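Local coordinates for protein endo-b-1,4-glucanase (Nasutitermes takasagoensis, PDB 1KS8) that probably hydrolyses internal beta-1,4-glucosidic linkages of cellulose and related beta-glucans, as a calcium-binding glycosyl hydrolase of family 9 with an (alpha/alpha)6 fold, at residues A[251-262]-A[305-316]; A[289-297]-A[393-401]. All blocks are in the same frame, centred on the assembly; numbering follows the deposited sequence.

Contact 1: A[251-262]-A[305-316]; sequences LNWDSKVSGVQV and RHAANAAFIMLE
Leu251 and Ile313 form the tightly packed part of this contact. Their side chains lie slantwise across each other, with Leu251 CB 3.7 Å from Ile313 CG1, while Leu251 CD2 settles at 3.8 Å from Ile313 CD1 and also touches the edge of the Phe312 ring. A branched chain suits each place, since both are buried and must fill space in several directions. The end of Ile313 continues to Gly259, whose N is 3.9 Å from Ile313 CD1; having no side chain, this glycine lets Leu251 and Ile313 CD1 come close to the helix backbone. Further along, Val262 sends CG2 to within 3.8 Å of Glu316 CB; CG2 is the methyl anti to the backbone N, with CG1 at chi1 76°.

The polar grip is centred on Leu251 O. Asn309 ND2 donates to this oxygen at 2.9 Å, bent to 139° at the hydrogen and tilted from both the carbonyl and the amide planes. Water 1 donates to the same oxygen and joins it to His306 ND1, so two donors grip the carbonyl of Leu251, a loop residue. Toward the partly exposed end the fit is looser: Asn252 stands over one face of the Arg305 guanidinium, whose NH1 lies 3.9 Å from Trp253 CD1 at the indole edge. Arg305 itself is tied to the carbonyls of Trp301 and Gly302. Asp254 of the same loop binds calcium in another structure of this protein; no calcium is bound here.

Lys256 is the N-cap residue of helix 257-268. The stretch 257-262 runs nearly parallel to 305-316, part of helix 303-319, their axes 10.4 Å apart at closest approach and 12° from each other. Helices 62-78 and 271-286 each touch both segments, and helix 415-430 packs against Trp253, Arg305 and Phe312.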
loop_
_atom_site.group_PDB
_atom_site.type_symbol
_atom_site.label_atom_id
_atom_site.label_comp_id
_atom_site.label_asym_id
_atom_site.label_seq_id
_atom_site.Cartn_x
_atom_site.Cartn_y
_atom_site.Cartn_z
ATOM N N LEU A 251 -10.630 -1.892 4.982
ATOM C CA LEU A 251 -9.537 -1.042 4.535
ATOM C C LEU A 251 -8.834 -1.807 3.423
ATOM O O LEU A 251 -8.284 -2.881 3.657
ATOM C CB LEU A 251 -8.555 -0.777 5.678
ATOM C CG LEU A 251 -7.268 -0.040 5.293
ATOM C CD1 LEU A 251 -7.604 1.352 4.785
ATOM C CD2 LEU A 251 -6.345 0.039 6.500
ATOM N N ASN A 252 -8.874 -1.259 2.214
ATOM C CA ASN A 252 -8.244 -1.886 1.059
ATOM C C ASN A 252 -7.930 -0.790 0.051
ATOM O O ASN A 252 -8.396 0.339 0.196
ATOM C CB ASN A 252 -9.195 -2.909 0.428
ATOM C CG ASN A 252 -8.487 -3.859 -0.525
ATOM O OD1 ASN A 252 -9.126 -4.578 -1.294
ATOM N ND2 ASN A 252 -7.163 -3.873 -0.469
ATOM N N TRP A 253 -7.146 -1.118 -0.971
ATOM C CA TRP A 253 -6.788 -0.132 -1.981
ATOM C C TRP A 253 -8.001 0.443 -2.711
ATOM O O TRP A 253 -7.975 1.595 -3.133
ATOM C CB TRP A 253 -5.822 -0.734 -3.012
ATOM C CG TRP A 253 -6.393 -1.886 -3.781
ATOM C CD1 TRP A 253 -6.335 -3.207 -3.443
ATOM C CD2 TRP A 253 -7.162 -1.816 -4.990
ATOM N NE1 TRP A 253 -7.022 -3.964 -4.362
ATOM C CE2 TRP A 253 -7.540 -3.136 -5.321
ATOM C CE3 TRP A 253 -7.571 -0.765 -5.821
ATOM C CZ2 TRP A 253 -8.309 -3.436 -6.452
ATOM C CZ3 TRP A 253 -8.339 -1.064 -6.950
ATOM C CH2 TRP A 253 -8.697 -2.390 -7.250
ATOM N N ASP A 254 -9.062 -0.350 -2.852
ATOM C CA ASP A 254 -10.256 0.108 -3.568
ATOM C C ASP A 254 -11.435 0.554 -2.707
ATOM O O ASP A 254 -12.367 1.183 -3.209
ATOM C CB ASP A 254 -10.738 -0.975 -4.541
ATOM C CG ASP A 254 -11.124 -2.264 -3.844
ATOM O OD1 ASP A 254 -11.696 -3.149 -4.515
ATOM O OD2 ASP A 254 -10.854 -2.398 -2.632
ATOM N N SER A 255 -11.408 0.220 -1.425
ATOM C CA SER A 255 -12.485 0.605 -0.521
ATOM C C SER A 255 -11.911 0.734 0.876
ATOM O O SER A 255 -11.391 -0.234 1.432
ATOM C CB SER A 255 -13.596 -0.446 -0.532
ATOM O OG SER A 255 -14.685 -0.039 0.281
ATOM N N LYS A 256 -12.011 1.928 1.446
ATOM C CA LYS A 256 -11.469 2.165 2.774
ATOM C C LYS A 256 -12.428 2.894 3.702
ATOM O O LYS A 256 -12.035 3.820 4.414
ATOM C CB LYS A 256 -10.164 2.946 2.653
ATOM C CG LYS A 256 -10.276 4.186 1.784
ATOM C CD LYS A 256 -8.918 4.822 1.556
ATOM C CE LYS A 256 -7.959 3.871 0.857
ATOM N NZ LYS A 256 -8.445 3.472 -0.492
ATOM N N VAL A 257 -13.684 2.463 3.699
ATOM C CA VAL A 257 -14.699 3.068 4.551
ATOM C C VAL A 257 -14.259 3.060 6.013
ATOM O O VAL A 257 -14.427 4.052 6.721
ATOM C CB VAL A 257 -16.041 2.316 4.423
ATOM C CG1 VAL A 257 -17.088 2.966 5.307
ATOM C CG2 VAL A 257 -16.496 2.318 2.968
ATOM N N SER A 258 -13.692 1.946 6.469
ATOM C CA SER A 258 -13.244 1.852 7.856
ATOM C C SER A 258 -12.083 2.799 8.134
ATOM O O SER A 258 -11.941 3.309 9.244
ATOM C CB SER A 258 -12.838 0.418 8.193
ATOM O OG SER A 258 -13.970 -0.434 8.220
ATOM N N GLY A 259 -11.244 3.021 7.126
ATOM C CA GLY A 259 -10.128 3.932 7.296
ATOM C C GLY A 259 -10.676 5.334 7.475
ATOM O O GLY A 259 -10.253 6.069 8.364
ATOM N N VAL A 260 -11.633 5.698 6.626
ATOM C CA VAL A 260 -12.262 7.014 6.687
ATOM C C VAL A 260 -12.919 7.224 8.046
ATOM O O VAL A 260 -12.762 8.270 8.675
ATOM C CB VAL A 260 -13.345 7.163 5.593
ATOM C CG1 VAL A 260 -14.182 8.410 5.845
ATOM C CG2 VAL A 260 -12.689 7.243 4.224
ATOM N N GLN A 261 -13.648 6.211 8.496
ATOM C CA GLN A 261 -14.346 6.277 9.770
ATOM C C GLN A 261 -13.437 6.395 10.990
ATOM O O GLN A 261 -13.685 7.215 11.874
ATOM C CB GLN A 261 -15.267 5.065 9.897
ATOM C CG GLN A 261 -16.450 5.140 8.940
ATOM C CD GLN A 261 -17.128 3.805 8.710
ATOM O OE1 GLN A 261 -18.210 3.743 8.123
ATOM N NE2 GLN A 261 -16.494 2.729 9.157
ATOM N N VAL A 262 -12.378 5.594 11.052
ATOM C CA VAL A 262 -11.492 5.678 12.202
ATOM C C VAL A 262 -10.691 6.980 12.154
ATOM O O VAL A 262 -10.327 7.533 13.191
ATOM C CB VAL A 262 -10.550 4.441 12.286
ATOM C CG1 VAL A 262 -9.431 4.543 11.266
ATOM C CG2 VAL A 262 -10.001 4.303 13.697
ATOM N N ARG A 305 -3.066 -10.092 3.380
ATOM C CA ARG A 305 -3.161 -8.641 3.277
ATOM C C ARG A 305 -4.469 -8.164 3.912
ATOM O O ARG A 305 -4.495 -7.156 4.616
ATOM C CB ARG A 305 -3.091 -8.223 1.799
ATOM C CG ARG A 305 -3.613 -6.820 1.460
ATOM C CD ARG A 305 -5.132 -6.801 1.277
ATOM N NE ARG A 305 -5.597 -7.746 0.259
ATOM C CZ ARG A 305 -5.586 -7.521 -1.052
ATOM N NH1 ARG A 305 -5.129 -6.372 -1.536
ATOM N NH2 ARG A 305 -6.043 -8.450 -1.885
ATOM N N HIS A 306 -5.560 -8.885 3.668
ATOM C CA HIS A 306 -6.837 -8.493 4.252
ATOM C C HIS A 306 -6.807 -8.621 5.771
ATOM O O HIS A 306 -7.333 -7.760 6.475
ATOM C CB HIS A 306 -7.984 -9.336 3.680
ATOM C CG HIS A 306 -8.374 -8.962 2.282
ATOM N ND1 HIS A 306 -8.813 -7.699 1.945
ATOM C CD2 HIS A 306 -8.402 -9.687 1.140
ATOM C CE1 HIS A 306 -9.093 -7.663 0.654
ATOM N NE2 HIS A 306 -8.853 -8.857 0.142
ATOM N N ALA A 307 -6.195 -9.689 6.278
ATOM C CA ALA A 307 -6.113 -9.892 7.724
ATOM C C ALA A 307 -5.223 -8.832 8.371
ATOM O O ALA A 307 -5.531 -8.327 9.454
ATOM C CB ALA A 307 -5.578 -11.285 8.029
ATOM N N ALA A 308 -4.122 -8.485 7.709
ATOM C CA ALA A 308 -3.222 -7.473 8.247
ATOM C C ALA A 308 -3.864 -6.084 8.177
ATOM O O ALA A 308 -3.656 -5.257 9.062
ATOM C CB ALA A 308 -1.898 -7.489 7.494
ATOM N N ASN A 309 -4.636 -5.819 7.126
ATOM C CA ASN A 309 -5.309 -4.527 7.005
ATOM C C ASN A 309 -6.320 -4.393 8.136
ATOM O O ASN A 309 -6.460 -3.326 8.733
ATOM C CB ASN A 309 -6.038 -4.410 5.663
ATOM C CG ASN A 309 -5.094 -4.159 4.506
ATOM O OD1 ASN A 309 -3.878 -4.120 4.680
ATOM N ND2 ASN A 309 -5.655 -3.984 3.311
ATOM N N ALA A 310 -7.031 -5.480 8.418
ATOM C CA ALA A 310 -8.013 -5.479 9.492
ATOM C C ALA A 310 -7.280 -5.253 10.812
ATOM O O ALA A 310 -7.753 -4.506 11.672
ATOM C CB ALA A 310 -8.765 -6.804 9.521
ATOM N N ALA A 311 -6.123 -5.890 10.967
ATOM C CA ALA A 311 -5.337 -5.734 12.186
ATOM C C ALA A 311 -4.975 -4.265 12.390
ATOM O O ALA A 311 -5.027 -3.757 13.511
ATOM C CB ALA A 311 -4.068 -6.585 12.120
ATOM N N PHE A 312 -4.614 -3.574 11.312
ATOM C CA PHE A 312 -4.258 -2.169 11.451
ATOM C C PHE A 312 -5.462 -1.325 11.855
ATOM O O PHE A 312 -5.333 -0.411 12.666
ATOM C CB PHE A 312 -3.657 -1.609 10.165
ATOM C CG PHE A 312 -3.100 -0.228 10.335
ATOM C CD1 PHE A 312 -2.060 0.002 11.231
ATOM C CD2 PHE A 312 -3.649 0.852 9.654
ATOM C CE1 PHE A 312 -1.576 1.289 11.452
ATOM C CE2 PHE A 312 -3.171 2.145 9.869
ATOM C CZ PHE A 312 -2.135 2.361 10.769
ATOM N N ILE A 313 -6.630 -1.622 11.291
ATOM C CA ILE A 313 -7.831 -0.880 11.656
ATOM C C ILE A 313 -8.094 -1.092 13.145
ATOM O O ILE A 313 -8.483 -0.164 13.852
ATOM C CB ILE A 313 -9.058 -1.346 10.831
ATOM C CG1 ILE A 313 -8.928 -0.843 9.389
ATOM C CG2 ILE A 313 -10.353 -0.824 11.456
ATOM C CD1 ILE A 313 -8.901 0.679 9.251
ATOM N N MET A 314 -7.862 -2.310 13.624
ATOM C CA MET A 314 -8.070 -2.618 15.035
ATOM C C MET A 314 -7.102 -1.835 15.914
ATOM O O MET A 314 -7.478 -1.338 16.977
ATOM C CB MET A 314 -7.895 -4.114 15.286
ATOM C CG MET A 314 -9.015 -4.958 14.714
ATOM S SD MET A 314 -8.797 -6.700 15.096
ATOM C CE MET A 314 -9.903 -7.435 13.897
ATOM N N LEU A 315 -5.852 -1.730 15.472
ATOM C CA LEU A 315 -4.846 -0.996 16.228
ATOM C C LEU A 315 -5.190 0.494 16.261
ATOM O O LEU A 315 -4.979 1.167 17.275
ATOM C CB LEU A 315 -3.462 -1.232 15.616
ATOM C CG LEU A 315 -2.948 -2.654 15.873
ATOM C CD1 LEU A 315 -1.830 -3.006 14.900
ATOM C CD2 LEU A 315 -2.471 -2.763 17.312
ATOM N N GLU A 316 -5.737 1.004 15.161
ATOM C CA GLU A 316 -6.127 2.410 15.098
ATOM C C GLU A 316 -7.338 2.635 15.998
ATOM O O GLU A 316 -7.457 3.674 16.650
ATOM C CB GLU A 316 -6.459 2.808 13.656
ATOM C CG GLU A 316 -5.232 3.086 12.800
ATOM C CD GLU A 316 -4.623 4.444 13.088
ATOM O OE1 GLU A 316 -3.430 4.649 12.778
ATOM O OE2 GLU A 316 -5.344 5.317 13.615
HETATM O O HOH W 1 -9.021 -5.508 3.641
HETATM O O HOH W 2 -7.555 7.274 13.455
#

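Contact 2: A[289-297]-A[393-401]; sequences QKTPKGLLY and GGPDQNDNY
Gln289 opens the contact on the solvent-exposed side, its extended side chain lying against that of Gln397. Two residues on, Thr291 makes a central bond: OG1 donates to Asp399 OD1 at 2.7 Å, on the syn side of the carboxylate. The hydroxyl takes the position between backbone N and carbonyl carbon (chi1 67°), where it can also accept from Leu295 N at 3.1 Å. A threonine suits this place because one hydroxyl serves both turn and partner, while its methyl CG2 rests near Gln397 O.

Pro292 follows, fitting the second position of the type I turn Thr291-Gly294, and lays CD against Asp399 OD2, the two side chains running past one another antiparallel. The backbone N of Lys293 then donates to Asp399 OD2 at 3.0 Å, again syn. Beyond it the extended lysine chain passes the carboxylate and delivers NZ to Gly342 O and to water 3, which donates to Asp399 O. Gly294 closes the turn at a positive phi (101°), a backbone conformation that glycine adopts readily. Leu295 points CD2 at Pro395 CG, 4.1 Å away, an apolar pair in the buried part. Tyr297 ends the walk by receiving Gln397 CB over its ring in a CH-pi contact, 3.8 Å from the centroid and only 4° off the normal; water 4 links its OH to Gln397 N.

Across the way, Asp396 OD1 accepts from Asn398 N, an Asx turn, and from Asn400 N on the opposite face, shaping the turn that presents Asp399. With both oxygens of Asp399 engaged by the opposite loop and OD1 held also by Tyr337 OH, the donors would probably stabilise its ionised form and fix the carboxylate's rotation, fastening one turn to the other.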
loop_
_atom_site.group_PDB
_atom_site.type_symbol
_atom_site.label_atom_id
_atom_site.label_comp_id
_atom_site.label_asym_id
_atom_site.label_seq_id
_atom_site.Cartn_x
_atom_site.Cartn_y
_atom_site.Cartn_z
ATOM N N GLN A 289 -15.663 -14.996 8.930
ATOM C CA GLN A 289 -15.124 -16.328 8.699
ATOM C C GLN A 289 -13.632 -16.352 8.995
ATOM O O GLN A 289 -12.901 -15.425 8.639
ATOM C CB GLN A 289 -15.357 -16.769 7.252
ATOM C CG GLN A 289 -14.719 -18.115 6.928
ATOM C CD GLN A 289 -15.021 -18.598 5.525
ATOM O OE1 GLN A 289 -14.348 -19.493 5.007
ATOM N NE2 GLN A 289 -16.045 -18.021 4.907
ATOM N N LYS A 290 -13.190 -17.419 9.647
ATOM C CA LYS A 290 -11.785 -17.583 9.992
ATOM C C LYS A 290 -11.349 -18.990 9.625
ATOM O O LYS A 290 -12.179 -19.890 9.504
ATOM C CB LYS A 290 -11.584 -17.365 11.492
ATOM C CG LYS A 290 -12.009 -15.989 11.975
ATOM C CD LYS A 290 -11.966 -15.886 13.487
ATOM C CE LYS A 290 -12.416 -14.506 13.949
ATOM N NZ LYS A 290 -13.833 -14.224 13.571
ATOM N N THR A 291 -10.049 -19.178 9.426
ATOM C CA THR A 291 -9.533 -20.504 9.122
ATOM C C THR A 291 -9.537 -21.235 10.462
ATOM O O THR A 291 -9.648 -20.606 11.516
ATOM C CB THR A 291 -8.086 -20.447 8.598
ATOM O OG1 THR A 291 -7.217 -19.994 9.646
ATOM C CG2 THR A 291 -7.987 -19.503 7.401
ATOM N N PRO A 292 -9.425 -22.571 10.446
ATOM C CA PRO A 292 -9.422 -23.315 11.708
ATOM C C PRO A 292 -8.335 -22.838 12.673
ATOM O O PRO A 292 -8.506 -22.892 13.891
ATOM C CB PRO A 292 -9.204 -24.756 11.252
ATOM C CG PRO A 292 -9.922 -24.788 9.939
ATOM C CD PRO A 292 -9.467 -23.489 9.294
ATOM N N LYS A 293 -7.219 -22.365 12.124
ATOM C CA LYS A 293 -6.118 -21.894 12.953
ATOM C C LYS A 293 -6.228 -20.437 13.400
ATOM O O LYS A 293 -5.309 -19.901 14.018
ATOM C CB LYS A 293 -4.783 -22.151 12.246
ATOM C CG LYS A 293 -4.466 -23.642 12.147
ATOM C CD LYS A 293 -3.112 -23.921 11.519
ATOM C CE LYS A 293 -2.829 -25.417 11.512
ATOM N NZ LYS A 293 -1.511 -25.753 10.906
ATOM N N GLY A 294 -7.350 -19.794 13.082
ATOM C CA GLY A 294 -7.560 -18.427 13.535
ATOM C C GLY A 294 -7.351 -17.242 12.615
ATOM O O GLY A 294 -7.562 -16.105 13.038
ATOM N N LEU A 295 -6.940 -17.475 11.375
ATOM C CA LEU A 295 -6.726 -16.365 10.456
ATOM C C LEU A 295 -8.040 -15.843 9.883
ATOM O O LEU A 295 -8.878 -16.622 9.434
ATOM C CB LEU A 295 -5.821 -16.800 9.297
ATOM C CG LEU A 295 -5.580 -15.757 8.199
ATOM C CD1 LEU A 295 -4.667 -14.664 8.733
ATOM C CD2 LEU A 295 -4.958 -16.420 6.976
ATOM N N LEU A 296 -8.228 -14.527 9.912
ATOM C CA LEU A 296 -9.429 -13.935 9.331
ATOM C C LEU A 296 -9.395 -14.274 7.845
ATOM O O LEU A 296 -8.391 -14.027 7.181
ATOM C CB LEU A 296 -9.410 -12.411 9.486
ATOM C CG LEU A 296 -9.728 -11.820 10.860
ATOM C CD1 LEU A 296 -9.385 -10.338 10.868
ATOM C CD2 LEU A 296 -11.202 -12.029 11.176
ATOM N N TYR A 297 -10.471 -14.848 7.318
ATOM C CA TYR A 297 -10.508 -15.183 5.898
ATOM C C TYR A 297 -11.563 -14.305 5.245
ATOM O O TYR A 297 -12.749 -14.642 5.213
ATOM C CB TYR A 297 -10.829 -16.666 5.687
ATOM C CG TYR A 297 -10.589 -17.116 4.264
ATOM C CD1 TYR A 297 -11.610 -17.080 3.313
ATOM C CD2 TYR A 297 -9.317 -17.515 3.847
ATOM C CE1 TYR A 297 -11.368 -17.426 1.983
ATOM C CE2 TYR A 297 -9.065 -17.861 2.523
ATOM C CZ TYR A 297 -10.093 -17.813 1.598
ATOM O OH TYR A 297 -9.832 -18.139 0.285
ATOM N N GLY A 393 0.252 -13.895 -0.636
ATOM C CA GLY A 393 -1.193 -14.016 -0.565
ATOM C C GLY A 393 -1.565 -14.853 0.644
ATOM O O GLY A 393 -2.434 -14.477 1.432
ATOM N N GLY A 394 -0.917 -16.004 0.789
ATOM C CA GLY A 394 -1.185 -16.836 1.944
ATOM C C GLY A 394 -1.879 -18.156 1.702
ATOM O O GLY A 394 -2.018 -18.603 0.564
ATOM N N PRO A 395 -2.337 -18.805 2.781
ATOM C CA PRO A 395 -3.028 -20.096 2.733
ATOM C C PRO A 395 -4.493 -19.974 2.346
ATOM O O PRO A 395 -5.040 -18.870 2.264
ATOM C CB PRO A 395 -2.853 -20.617 4.152
ATOM C CG PRO A 395 -3.014 -19.363 4.956
ATOM C CD PRO A 395 -2.185 -18.346 4.177
ATOM N N ASP A 396 -5.130 -21.115 2.098
ATOM C CA ASP A 396 -6.541 -21.098 1.748
ATOM C C ASP A 396 -7.380 -21.065 3.021
ATOM O O ASP A 396 -6.844 -20.938 4.126
ATOM C CB ASP A 396 -6.922 -22.306 0.871
ATOM C CG ASP A 396 -6.765 -23.643 1.579
ATOM O OD1 ASP A 396 -6.633 -23.677 2.818
ATOM O OD2 ASP A 396 -6.791 -24.675 0.878
ATOM N N GLN A 397 -8.694 -21.178 2.867
ATOM C CA GLN A 397 -9.606 -21.120 4.004
ATOM C C GLN A 397 -9.417 -22.216 5.051
ATOM O O GLN A 397 -9.998 -22.147 6.135
ATOM C CB GLN A 397 -11.053 -21.122 3.506
ATOM C CG GLN A 397 -11.479 -22.409 2.825
ATOM C CD GLN A 397 -12.891 -22.327 2.278
ATOM O OE1 GLN A 397 -13.814 -21.902 2.974
ATOM N NE2 GLN A 397 -13.069 -22.741 1.028
ATOM N N ASN A 398 -8.606 -23.221 4.735
ATOM C CA ASN A 398 -8.353 -24.310 5.673
ATOM C C ASN A 398 -6.885 -24.390 6.078
ATOM O O ASN A 398 -6.402 -25.446 6.490
ATOM C CB ASN A 398 -8.806 -25.645 5.077
ATOM C CG ASN A 398 -10.314 -25.745 4.958
ATOM O OD1 ASN A 398 -11.033 -25.579 5.942
ATOM N ND2 ASN A 398 -10.800 -26.021 3.752
ATOM N N ASP A 399 -6.184 -23.264 5.954
ATOM C CA ASP A 399 -4.768 -23.166 6.317
ATOM C C ASP A 399 -3.832 -24.020 5.464
ATOM O O ASP A 399 -2.714 -24.324 5.881
ATOM C CB ASP A 399 -4.576 -23.536 7.793
ATOM C CG ASP A 399 -5.400 -22.670 8.728
ATOM O OD1 ASP A 399 -5.172 -21.442 8.771
ATOM O OD2 ASP A 399 -6.279 -23.220 9.424
ATOM N N ASN A 400 -4.282 -24.405 4.275
ATOM C CA ASN A 400 -3.469 -25.223 3.375
ATOM C C ASN A 400 -2.662 -24.317 2.457
ATOM O O ASN A 400 -3.151 -23.280 2.012
ATOM C CB ASN A 400 -4.369 -26.146 2.554
ATOM C CG ASN A 400 -5.049 -27.200 3.407
ATOM O OD1 ASN A 400 -6.110 -27.712 3.052
ATOM N ND2 ASN A 400 -4.434 -27.537 4.536
ATOM N N TYR A 401 -1.429 -24.717 2.165
ATOM C CA TYR A 401 -0.554 -23.906 1.331
ATOM C C TYR A 401 0.618 -24.688 0.743
ATOM O O TYR A 401 1.207 -25.541 1.408
ATOM C CB TYR A 401 -0.006 -22.744 2.166
ATOM C CG TYR A 401 1.091 -21.946 1.503
ATOM C CD1 TYR A 401 0.797 -20.891 0.639
ATOM C CD2 TYR A 401 2.432 -22.254 1.733
ATOM C CE1 TYR A 401 1.813 -20.163 0.021
ATOM C CE2 TYR A 401 3.453 -21.539 1.119
ATOM C CZ TYR A 401 3.139 -20.495 0.264
ATOM O OH TYR A 401 4.161 -19.796 -0.347
HETATM O O HOH W 3 -1.618 -25.372 8.149
HETATM O O HOH W 4 -9.930 -20.993 0.225
#

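Overall arrangement
Along the chain the segments alternate: 251-262 of contact 1, 289-297 of contact 2, then 305-316 and 393-401. Their centres are 19 Å apart, contact 1 buried about 11 Å from the centre of the chain and contact 2 about 22 Å out. Helix 303-319 joins them directly: Ala307 CB meets Leu295 CD1 at 3.6 Å, and Ala310 CB meets Leu296 CD1 at 3.8 Å. One face of this helix thus packs on the loop that carries Asp254 and on helix 257-268, while another supports loop 289-297. That loop in turn holds 393-401, the stretch just before Asp403, a predicted active-site residue, against the helical body of the (alpha/alpha)6 fold.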